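Local atomic coordinates of glycosyl hydrolase family 2, TIM barrel domain protein (Parabacteroides merdae ATCC 43184, PDB entry 6DXU), a protein that probably hydrolyses beta-glucuronides as a glycoside hydrolase family 2 beta-glucuronidase of a human gut bacterium. Residues Asp379-Arg393 / His419-Trp433. Residues are numbered along the deposited sequence; the frame is centred on the assembly and turned at random.
Sequences DELGILVWEEIPWCR and HPAVIIWGLGNENDW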
ATOM      1  N   ASP D 379     -34.447  28.543   9.321  1.00 21.76           N
ATOM      2  CA  ASP D 379     -34.500  29.853   8.673  1.00 21.31           C
ATOM      3  C   ASP D 379     -35.938  30.338   8.536  1.00 21.66           C
ATOM      4  O   ASP D 379     -36.229  31.523   8.740  1.00 24.33           O
ATOM      5  CB  ASP D 379     -33.880  29.794   7.282  1.00 21.13           C
ATOM      6  CG  ASP D 379     -32.368  29.637   7.295  1.00 25.35           C
ATOM      7  OD1 ASP D 379     -31.703  29.878   8.328  1.00 21.15           O
ATOM      8  OD2 ASP D 379     -31.845  29.272   6.219  1.00 27.07           O
ATOM      9  N   GLU D 380     -36.841  29.442   8.124  1.00 20.93           N
ATOM     10  CA  GLU D 380     -38.208  29.835   7.798  1.00 25.85           C
ATOM     11  C   GLU D 380     -39.054  30.031   9.034  1.00 22.66           C
ATOM     12  O   GLU D 380     -39.983  30.846   9.020  1.00 23.39           O
ATOM     13  CB  GLU D 380     -38.877  28.782   6.924  1.00 27.89           C
ATOM     14  CG  GLU D 380     -38.312  28.711   5.531  1.00 36.52           C
ATOM     15  CD  GLU D 380     -38.853  27.528   4.759  1.00 50.07           C
ATOM     16  OE1 GLU D 380     -39.858  26.924   5.218  1.00 47.34           O
ATOM     17  OE2 GLU D 380     -38.268  27.203   3.698  1.00 48.83           O
ATOM     18  N   LEU D 381     -38.773  29.292  10.096  1.00 20.62           N
ATOM     19  CA  LEU D 381     -39.600  29.368  11.293  1.00 22.73           C
ATOM     20  C   LEU D 381     -39.066  30.337  12.336  1.00 24.46           C
ATOM     21  O   LEU D 381     -39.801  30.676  13.264  1.00 25.69           O
ATOM     22  CB  LEU D 381     -39.738  27.982  11.928  1.00 22.41           C
ATOM     23  CG  LEU D 381     -40.541  26.951  11.128  1.00 22.78           C
ATOM     24  CD1 LEU D 381     -40.333  25.578  11.734  1.00 26.26           C
ATOM     25  CD2 LEU D 381     -42.028  27.310  11.125  1.00 24.89           C
ATOM     26  N   GLY D 382     -37.806  30.747  12.236  1.00 20.77           N
ATOM     27  CA  GLY D 382     -37.213  31.664  13.193  1.00 21.23           C
ATOM     28  C   GLY D 382     -36.610  30.980  14.406  1.00 25.06           C
ATOM     29  O   GLY D 382     -36.958  31.302  15.546  1.00 25.76           O
ATOM     30  N   ILE D 383     -35.695  30.038  14.179  1.00 18.40           N
ATOM     31  CA  ILE D 383     -35.050  29.285  15.251  1.00 22.23           C
ATOM     32  C   ILE D 383     -33.546  29.410  15.052  1.00 23.03           C
ATOM     33  O   ILE D 383     -33.017  28.929  14.044  1.00 20.60           O
ATOM     34  CB  ILE D 383     -35.471  27.808  15.259  1.00 22.65           C
ATOM     35  CG1 ILE D 383     -36.989  27.689  15.419  1.00 26.33           C
ATOM     36  CG2 ILE D 383     -34.715  27.033  16.359  1.00 18.41           C
ATOM     37  CD1 ILE D 383     -37.499  26.239  15.285  1.00 27.23           C
ATOM     38  N   LEU D 384     -32.862  30.072  15.988  1.00 18.34           N
ATOM     39  CA  LEU D 384     -31.408  30.180  15.930  1.00 19.60           C
ATOM     40  C   LEU D 384     -30.766  28.807  16.160  1.00 20.08           C
ATOM     41  O   LEU D 384     -31.352  27.922  16.791  1.00 19.42           O
ATOM     42  CB  LEU D 384     -30.905  31.182  16.967  1.00 20.44           C
ATOM     43  CG  LEU D 384     -31.362  32.625  16.713  1.00 20.96           C
ATOM     44  CD1 LEU D 384     -31.280  33.466  17.986  1.00 23.46           C
ATOM     45  CD2 LEU D 384     -30.538  33.237  15.593  1.00 21.23           C
ATOM     46  N   VAL D 385     -29.539  28.632  15.657  1.00 19.70           N
ATOM     47  CA  VAL D 385     -28.940  27.303  15.557  1.00 16.72           C
ATOM     48  C   VAL D 385     -27.505  27.277  16.079  1.00 21.76           C
ATOM     49  O   VAL D 385     -26.675  28.119  15.709  1.00 20.45           O
ATOM     50  CB  VAL D 385     -28.978  26.794  14.101  1.00 19.53           C
ATOM     51  CG1 VAL D 385     -28.062  25.580  13.904  1.00 18.63           C
ATOM     52  CG2 VAL D 385     -30.403  26.444  13.714  1.00 15.95           C
ATOM     53  N   TRP D 386     -27.224  26.268  16.907  1.00 17.56           N
ATOM     54  CA  TRP D 386     -25.892  25.760  17.217  1.00 20.37           C
ATOM     55  C   TRP D 386     -25.773  24.398  16.542  1.00 20.90           C
ATOM     56  O   TRP D 386     -26.616  23.512  16.764  1.00 18.35           O
ATOM     57  CB  TRP D 386     -25.727  25.680  18.737  1.00 19.62           C
ATOM     58  CG  TRP D 386     -24.596  24.879  19.384  1.00 19.29           C
ATOM     59  CD1 TRP D 386     -23.931  23.769  18.894  1.00 24.75           C
ATOM     60  CD2 TRP D 386     -24.051  25.114  20.695  1.00 18.06           C
ATOM     61  NE1 TRP D 386     -23.004  23.327  19.816  1.00 24.58           N
ATOM     62  CE2 TRP D 386     -23.060  24.128  20.926  1.00 24.85           C
ATOM     63  CE3 TRP D 386     -24.302  26.061  21.687  1.00 25.19           C
ATOM     64  CZ2 TRP D 386     -22.330  24.073  22.108  1.00 23.93           C
ATOM     65  CZ3 TRP D 386     -23.565  26.007  22.856  1.00 22.95           C
ATOM     66  CH2 TRP D 386     -22.603  25.020  23.063  1.00 22.12           C
ATOM     67  N   GLU D 387     -24.777  24.254  15.666  1.00 19.30           N
ATOM     68  CA  GLU D 387     -24.559  23.005  14.952  1.00 17.72           C
ATOM     69  C   GLU D 387     -23.105  22.590  15.127  1.00 20.47           C
ATOM     70  O   GLU D 387     -22.194  23.404  14.908  1.00 19.94           O
ATOM     71  CB  GLU D 387     -24.929  23.156  13.466  1.00 15.03           C
ATOM     72  CG  GLU D 387     -25.084  21.805  12.728  1.00 16.99           C
ATOM     73  CD  GLU D 387     -25.531  21.980  11.287  1.00 19.79           C
ATOM     74  OE1 GLU D 387     -25.131  22.975  10.624  1.00 17.17           O
ATOM     75  OE2 GLU D 387     -26.294  21.122  10.816  1.00 18.58           O
ATOM     76  N   GLU D 388     -22.875  21.320  15.494  1.00 19.39           N
ATOM     77  CA  GLU D 388     -21.539  20.879  15.888  1.00 18.46           C
ATOM     78  C   GLU D 388     -21.110  19.632  15.125  1.00 19.85           C
ATOM     79  O   GLU D 388     -21.926  18.958  14.494  1.00 18.50           O
ATOM     80  CB  GLU D 388     -21.460  20.596  17.399  1.00 18.92           C
ATOM     81  CG  GLU D 388     -22.234  19.377  17.889  1.00 21.19           C
ATOM     82  CD  GLU D 388     -22.345  19.356  19.425  1.00 22.40           C
ATOM     83  OE1 GLU D 388     -22.492  20.442  20.025  1.00 24.36           O
ATOM     84  OE2 GLU D 388     -22.227  18.266  20.030  1.00 23.43           O
ATOM     85  N   ILE D 389     -19.803  19.351  15.160  1.00 16.38           N
ATOM     86  CA  ILE D 389     -19.278  18.108  14.590  1.00 18.85           C
ATOM     87  C   ILE D 389     -19.402  17.009  15.633  1.00 19.29           C
ATOM     88  O   ILE D 389     -19.411  17.303  16.842  1.00 16.64           O
ATOM     89  CB  ILE D 389     -17.813  18.235  14.128  1.00 18.32           C
ATOM     90  CG1 ILE D 389     -16.910  18.674  15.282  1.00 19.66           C
ATOM     91  CG2 ILE D 389     -17.717  19.169  12.937  1.00 20.39           C
ATOM     92  CD1 ILE D 389     -15.397  18.403  15.013  1.00 20.31           C
ATOM     93  N   PRO D 390     -19.465  15.727  15.220  1.00 17.31           N
ATOM     94  CA  PRO D 390     -19.636  14.645  16.198  1.00 19.40           C
ATOM     95  C   PRO D 390     -18.356  14.206  16.883  1.00 21.69           C
ATOM     96  O   PRO D 390     -18.153  13.008  17.055  1.00 20.36           O
ATOM     97  CB  PRO D 390     -20.216  13.500  15.353  1.00 18.64           C
ATOM     98  CG  PRO D 390     -19.695  13.748  13.982  1.00 18.96           C
ATOM     99  CD  PRO D 390     -19.603  15.250  13.833  1.00 18.77           C
ATOM    100  N   TRP D 391     -17.488  15.136  17.278  1.00 18.33           N
ATOM    101  CA  TRP D 391     -16.364  14.793  18.149  1.00 19.76           C
ATOM    102  C   TRP D 391     -16.938  14.725  19.559  1.00 22.31           C
ATOM    103  O   TRP D 391     -16.943  15.708  20.308  1.00 20.95           O
ATOM    104  CB  TRP D 391     -15.232  15.806  18.027  1.00 19.07           C
ATOM    105  CG  TRP D 391     -13.989  15.432  18.821  1.00 20.08           C
ATOM    106  CD1 TRP D 391     -13.629  14.179  19.256  1.00 18.31           C
ATOM    107  CD2 TRP D 391     -12.974  16.322  19.297  1.00 20.93           C
ATOM    108  NE1 TRP D 391     -12.452  14.238  19.945  1.00 19.99           N
ATOM    109  CE2 TRP D 391     -12.021  15.539  19.985  1.00 21.48           C
ATOM    110  CE3 TRP D 391     -12.764  17.702  19.186  1.00 20.46           C
ATOM    111  CZ2 TRP D 391     -10.884  16.092  20.576  1.00 18.55           C
ATOM    112  CZ3 TRP D 391     -11.629  18.251  19.773  1.00 20.71           C
ATOM    113  CH2 TRP D 391     -10.701  17.446  20.451  1.00 19.57           C
ATOM    114  N   CYS D 392     -17.438  13.541  19.922  1.00 18.82           N
ATOM    115  CA  CYS D 392     -18.347  13.362  21.054  1.00 19.47           C
ATOM    116  C   CYS D 392     -17.878  12.198  21.923  1.00 22.03           C
ATOM    117  O   CYS D 392     -18.244  11.052  21.657  1.00 20.48           O
ATOM    118  CB  CYS D 392     -19.763  13.142  20.526  1.00 25.45           C
ATOM    119  SG  CYS D 392     -21.051  12.943  21.789  1.00 24.28           S
ATOM    120  N   ARG D 393     -17.110  12.514  22.973  1.00 18.46           N
ATOM    121  CA  ARG D 393     -16.555  11.564  23.943  1.00 19.29           C
ATOM    122  C   ARG D 393     -15.395  10.741  23.401  1.00 21.10           C
ATOM    123  O   ARG D 393     -15.217  10.611  22.182  1.00 21.21           O
ATOM    124  CB  ARG D 393     -17.635  10.610  24.472  1.00 20.60           C
ATOM    125  CG  ARG D 393     -18.817  11.315  25.113  1.00 19.91           C
ATOM    126  CD  ARG D 393     -19.834  10.308  25.648  1.00 18.88           C
ATOM    127  NE  ARG D 393     -20.909  11.018  26.336  1.00 19.76           N
ATOM    128  CZ  ARG D 393     -21.984  10.442  26.869  1.00 24.23           C
ATOM    129  NH1 ARG D 393     -22.154   9.129  26.794  1.00 20.30           N
ATOM    130  NH2 ARG D 393     -22.889  11.190  27.481  1.00 22.24           N
ATOM    131  N   HIS D 419     -27.073  29.995   5.995  1.00 18.98           N
ATOM    132  CA  HIS D 419     -28.299  30.018   6.794  1.00 21.56           C
ATOM    133  C   HIS D 419     -28.266  31.117   7.849  1.00 19.18           C
ATOM    134  O   HIS D 419     -27.448  31.046   8.772  1.00 19.49           O
ATOM    135  CB  HIS D 419     -28.521  28.667   7.473  1.00 20.62           C
ATOM    136  CG  HIS D 419     -28.790  27.564   6.504  1.00 24.97           C
ATOM    137  ND1 HIS D 419     -29.989  27.445   5.836  1.00 20.31           N
ATOM    138  CD2 HIS D 419     -28.001  26.558   6.054  1.00 21.35           C
ATOM    139  CE1 HIS D 419     -29.931  26.402   5.024  1.00 25.30           C
ATOM    140  NE2 HIS D 419     -28.741  25.841   5.145  1.00 22.03           N
ATOM    141  N   PRO D 420     -29.161  32.105   7.806  1.00 20.59           N
ATOM    142  CA  PRO D 420     -29.144  33.130   8.865  1.00 21.26           C
ATOM    143  C   PRO D 420     -29.423  32.563  10.250  1.00 19.74           C
ATOM    144  O   PRO D 420     -28.998  33.158  11.249  1.00 19.87           O
ATOM    145  CB  PRO D 420     -30.226  34.133   8.419  1.00 21.09           C
ATOM    146  CG  PRO D 420     -31.124  33.345   7.524  1.00 23.39           C
ATOM    147  CD  PRO D 420     -30.216  32.358   6.810  1.00 23.67           C
ATOM    148  N   ALA D 421     -30.096  31.416  10.347  1.00 21.69           N
ATOM    149  CA  ALA D 421     -30.353  30.826  11.662  1.00 18.23           C
ATOM    150  C   ALA D 421     -29.072  30.507  12.421  1.00 19.42           C
ATOM    151  O   ALA D 421     -29.050  30.576  13.655  1.00 20.08           O
ATOM    152  CB  ALA D 421     -31.202  29.558  11.510  1.00 22.70           C
ATOM    153  N   VAL D 422     -27.998  30.125  11.724  1.00 21.47           N
ATOM    154  CA  VAL D 422     -26.827  29.614  12.434  1.00 18.10           C
ATOM    155  C   VAL D 422     -26.085  30.761  13.109  1.00 18.45           C
ATOM    156  O   VAL D 422     -25.722  31.755  12.465  1.00 19.07           O
ATOM    157  CB  VAL D 422     -25.898  28.846  11.480  1.00 19.52           C
ATOM    158  CG1 VAL D 422     -24.670  28.338  12.239  1.00 21.20           C
ATOM    159  CG2 VAL D 422     -26.648  27.692  10.803  1.00 18.82           C
ATOM    160  N   ILE D 423     -25.850  30.621  14.413  1.00 17.64           N
ATOM    161  CA  ILE D 423     -24.997  31.545  15.155  1.00 21.43           C
ATOM    162  C   ILE D 423     -23.770  30.878  15.753  1.00 23.31           C
ATOM    163  O   ILE D 423     -22.843  31.594  16.162  1.00 21.52           O
ATOM    164  CB  ILE D 423     -25.780  32.254  16.278  1.00 21.31           C
ATOM    165  CG1 ILE D 423     -26.440  31.195  17.179  1.00 23.68           C
ATOM    166  CG2 ILE D 423     -26.788  33.220  15.680  1.00 17.86           C
ATOM    167  CD1 ILE D 423     -27.037  31.746  18.490  1.00 24.61           C
ATOM    168  N   ILE D 424     -23.729  29.551  15.876  1.00 22.05           N
ATOM    169  CA  ILE D 424     -22.642  28.869  16.570  1.00 22.29           C
ATOM    170  C   ILE D 424     -22.222  27.633  15.790  1.00 21.85           C
ATOM    171  O   ILE D 424     -23.067  26.808  15.421  1.00 18.83           O
ATOM    172  CB  ILE D 424     -23.045  28.468  18.006  1.00 20.90           C
ATOM    173  CG1 ILE D 424     -23.064  29.696  18.921  1.00 22.65           C
ATOM    174  CG2 ILE D 424     -22.093  27.411  18.556  1.00 19.09           C
ATOM    175  CD1 ILE D 424     -23.703  29.434  20.288  1.00 22.78           C
ATOM    176  N   TRP D 425     -20.920  27.491  15.563  1.00 20.26           N
ATOM    177  CA  TRP D 425     -20.343  26.227  15.119  1.00 19.90           C
ATOM    178  C   TRP D 425     -19.717  25.532  16.322  1.00 18.19           C
ATOM    179  O   TRP D 425     -18.778  26.055  16.932  1.00 19.08           O
ATOM    180  CB  TRP D 425     -19.296  26.435  14.028  1.00 18.78           C
ATOM    181  CG  TRP D 425     -19.742  27.208  12.789  1.00 17.80           C
ATOM    182  CD1 TRP D 425     -19.191  28.382  12.326  1.00 19.77           C
ATOM    183  CD2 TRP D 425     -20.764  26.848  11.839  1.00 18.62           C
ATOM    184  NE1 TRP D 425     -19.812  28.771  11.162  1.00 20.99           N
ATOM    185  CE2 TRP D 425     -20.782  27.857  10.842  1.00 19.13           C
ATOM    186  CE3 TRP D 425     -21.668  25.776  11.735  1.00 19.33           C
ATOM    187  CZ2 TRP D 425     -21.654  27.820   9.746  1.00 19.24           C
ATOM    188  CZ3 TRP D 425     -22.541  25.741  10.658  1.00 18.47           C
ATOM    189  CH2 TRP D 425     -22.539  26.764   9.679  1.00 18.78           C
ATOM    190  N   GLY D 426     -20.235  24.356  16.664  1.00 17.00           N
ATOM    191  CA  GLY D 426     -19.738  23.616  17.805  1.00 18.36           C
ATOM    192  C   GLY D 426     -18.623  22.669  17.398  1.00 21.17           C
ATOM    193  O   GLY D 426     -18.650  22.079  16.316  1.00 17.62           O
ATOM    194  N   LEU D 427     -17.639  22.534  18.281  1.00 17.46           N
ATOM    195  CA  LEU D 427     -16.464  21.738  17.974  1.00 19.41           C
ATOM    196  C   LEU D 427     -16.451  20.368  18.637  1.00 19.35           C
ATOM    197  O   LEU D 427     -15.572  19.561  18.315  1.00 19.60           O
ATOM    198  CB  LEU D 427     -15.187  22.492  18.378  1.00 16.96           C
ATOM    199  CG  LEU D 427     -15.075  23.942  17.888  1.00 22.45           C
ATOM    200  CD1 LEU D 427     -13.730  24.511  18.332  1.00 21.27           C
ATOM    201  CD2 LEU D 427     -15.237  24.039  16.363  1.00 19.71           C
ATOM    202  N   GLY D 428     -17.366  20.088  19.550  1.00 19.95           N
ATOM    203  CA  GLY D 428     -17.347  18.801  20.223  1.00 23.20           C
ATOM    204  C   GLY D 428     -18.121  18.826  21.519  1.00 23.69           C
ATOM    205  O   GLY D 428     -18.489  19.877  22.042  1.00 20.98           O
ATOM    206  N   ASN D 429     -18.349  17.623  22.050  1.00 20.89           N
ATOM    207  CA  ASN D 429     -19.164  17.450  23.243  1.00 20.87           C
ATOM    208  C   ASN D 429     -18.496  16.468  24.191  1.00 22.37           C
ATOM    209  O   ASN D 429     -18.065  15.398  23.758  1.00 20.04           O
ATOM    210  CB  ASN D 429     -20.561  16.943  22.879  1.00 24.53           C
ATOM    211  CG  ASN D 429     -21.403  16.660  24.101  1.00 24.18           C
ATOM    212  OD1 ASN D 429     -21.836  17.577  24.778  1.00 21.81           O
ATOM    213  ND2 ASN D 429     -21.618  15.385  24.398  1.00 22.85           N
ATOM    214  N   GLU D 430     -18.406  16.842  25.475  1.00 19.51           N
ATOM    215  CA  GLU D 430     -17.875  15.975  26.525  1.00 18.13           C
ATOM    216  C   GLU D 430     -16.549  15.360  26.101  1.00 22.52           C
ATOM    217  O   GLU D 430     -16.324  14.149  26.192  1.00 20.90           O
ATOM    218  CB  GLU D 430     -18.895  14.902  26.923  1.00 20.14           C
ATOM    219  CG  GLU D 430     -20.112  15.506  27.611  1.00 19.28           C
ATOM    220  CD  GLU D 430     -21.225  14.514  27.894  1.00 29.82           C
ATOM    221  OE1 GLU D 430     -21.286  13.458  27.235  1.00 27.81           O
ATOM    222  OE2 GLU D 430     -22.065  14.820  28.766  1.00 32.81           O
ATOM    223  N   ASN D 431     -15.659  16.213  25.615  1.00 22.34           N
ATOM    224  CA  ASN D 431     -14.360  15.732  25.181  1.00 20.40           C
ATOM    225  C   ASN D 431     -13.442  15.409  26.344  1.00 23.72           C
ATOM    226  O   ASN D 431     -12.319  14.950  26.117  1.00 25.90           O
ATOM    227  CB  ASN D 431     -13.714  16.750  24.233  1.00 21.75           C
ATOM    228  CG  ASN D 431     -14.478  16.873  22.935  1.00 21.83           C
ATOM    229  OD1 ASN D 431     -15.063  17.913  22.632  1.00 22.74           O
ATOM    230  ND2 ASN D 431     -14.538  15.773  22.189  1.00 19.02           N
ATOM    231  N   ASP D 432     -13.898  15.618  27.575  1.00 22.30           N
ATOM    232  CA  ASP D 432     -13.210  15.126  28.764  1.00 24.40           C
ATOM    233  C   ASP D 432     -13.582  13.684  29.126  1.00 25.45           C
ATOM    234  O   ASP D 432     -13.152  13.194  30.176  1.00 23.95           O
ATOM    235  CB  ASP D 432     -13.512  16.049  29.955  1.00 23.41           C
ATOM    236  CG  ASP D 432     -14.997  16.114  30.291  1.00 29.57           C
ATOM    237  OD1 ASP D 432     -15.823  15.515  29.561  1.00 28.97           O
ATOM    238  OD2 ASP D 432     -15.347  16.776  31.295  1.00 34.08           O
ATOM    239  N   TRP D 433     -14.391  13.011  28.308  1.00 22.83           N
ATOM    240  CA  TRP D 433     -14.863  11.659  28.600  1.00 24.06           C
ATOM    241  C   TRP D 433     -13.874  10.654  28.010  1.00 25.67           C
ATOM    242  O   TRP D 433     -13.734  10.596  26.777  1.00 23.38           O
ATOM    243  CB  TRP D 433     -16.257  11.466  28.012  1.00 21.17           C
ATOM    244  CG  TRP D 433     -17.042  10.270  28.470  1.00 24.76           C
ATOM    245  CD1 TRP D 433     -16.660   8.955  28.413  1.00 24.61           C
ATOM    246  CD2 TRP D 433     -18.374  10.277  29.003  1.00 23.39           C
ATOM    247  NE1 TRP D 433     -17.668   8.149  28.890  1.00 23.66           N
ATOM    248  CE2 TRP D 433     -18.726   8.934  29.267  1.00 25.82           C
ATOM    249  CE3 TRP D 433     -19.297  11.291  29.303  1.00 25.22           C
ATOM    250  CZ2 TRP D 433     -19.967   8.575  29.810  1.00 25.72           C
ATOM    251  CZ3 TRP D 433     -20.533  10.932  29.840  1.00 25.36           C
ATOM    252  CH2 TRP D 433     -20.854   9.585  30.087  1.00 26.92           C
TER
HETATM  253  O   HOH W   1     -20.049  21.654  20.594  1.00 26.32           O
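Strands 384-388 and 422-429 run in parallel, their axes 26° apart, and a beta bulge lets Val-385 O accept from both Ile-423 N and Ile-424 N. Ile-424 lays CG2 over one face of the Trp-386 indole. The indole NE1 donates to Glu-388 OE1, which lies tilted from the ring plane and also meets Arg-364 and a water shared with Gly-428 O. At Gly-426 a CB would collide with Glu-388 CB and Trp-386 NE1. Ahead of the strands, Asp-379 of helix 372-381 spreads its carboxylate over two donors of the turn His-419 to Val-422: OD2 takes His-419 ND1 at 2.6 Å, in the imidazole plane, and OD1 takes Ala-421 N. At the far end Arg-393, its CG anti to the carbonyl carbon (chi1 -57°) and its chain extended to NE, lies flat along the Trp-433 face, planes 13° apart, and grips Glu-430 OE1 side-on through NE (2.6 Å) and NH2 (2.8 Å). With an alanine here, Trp-433 would probably lose its cation-pi cover and Glu-430, though keeping Arg-468 at OE2, its charged mate at OE1. Asn-431 ND2, over the Trp-391 ring face, donates to Trp-391 O from above its carbonyl plane; Asn-429 N reaches that oxygen from the other face. Helix 399-416 links the strands as adjacent parallel staves, a beta-alpha-beta unit of the TIM barrel, whose C-terminal strand ends typically carry the active site.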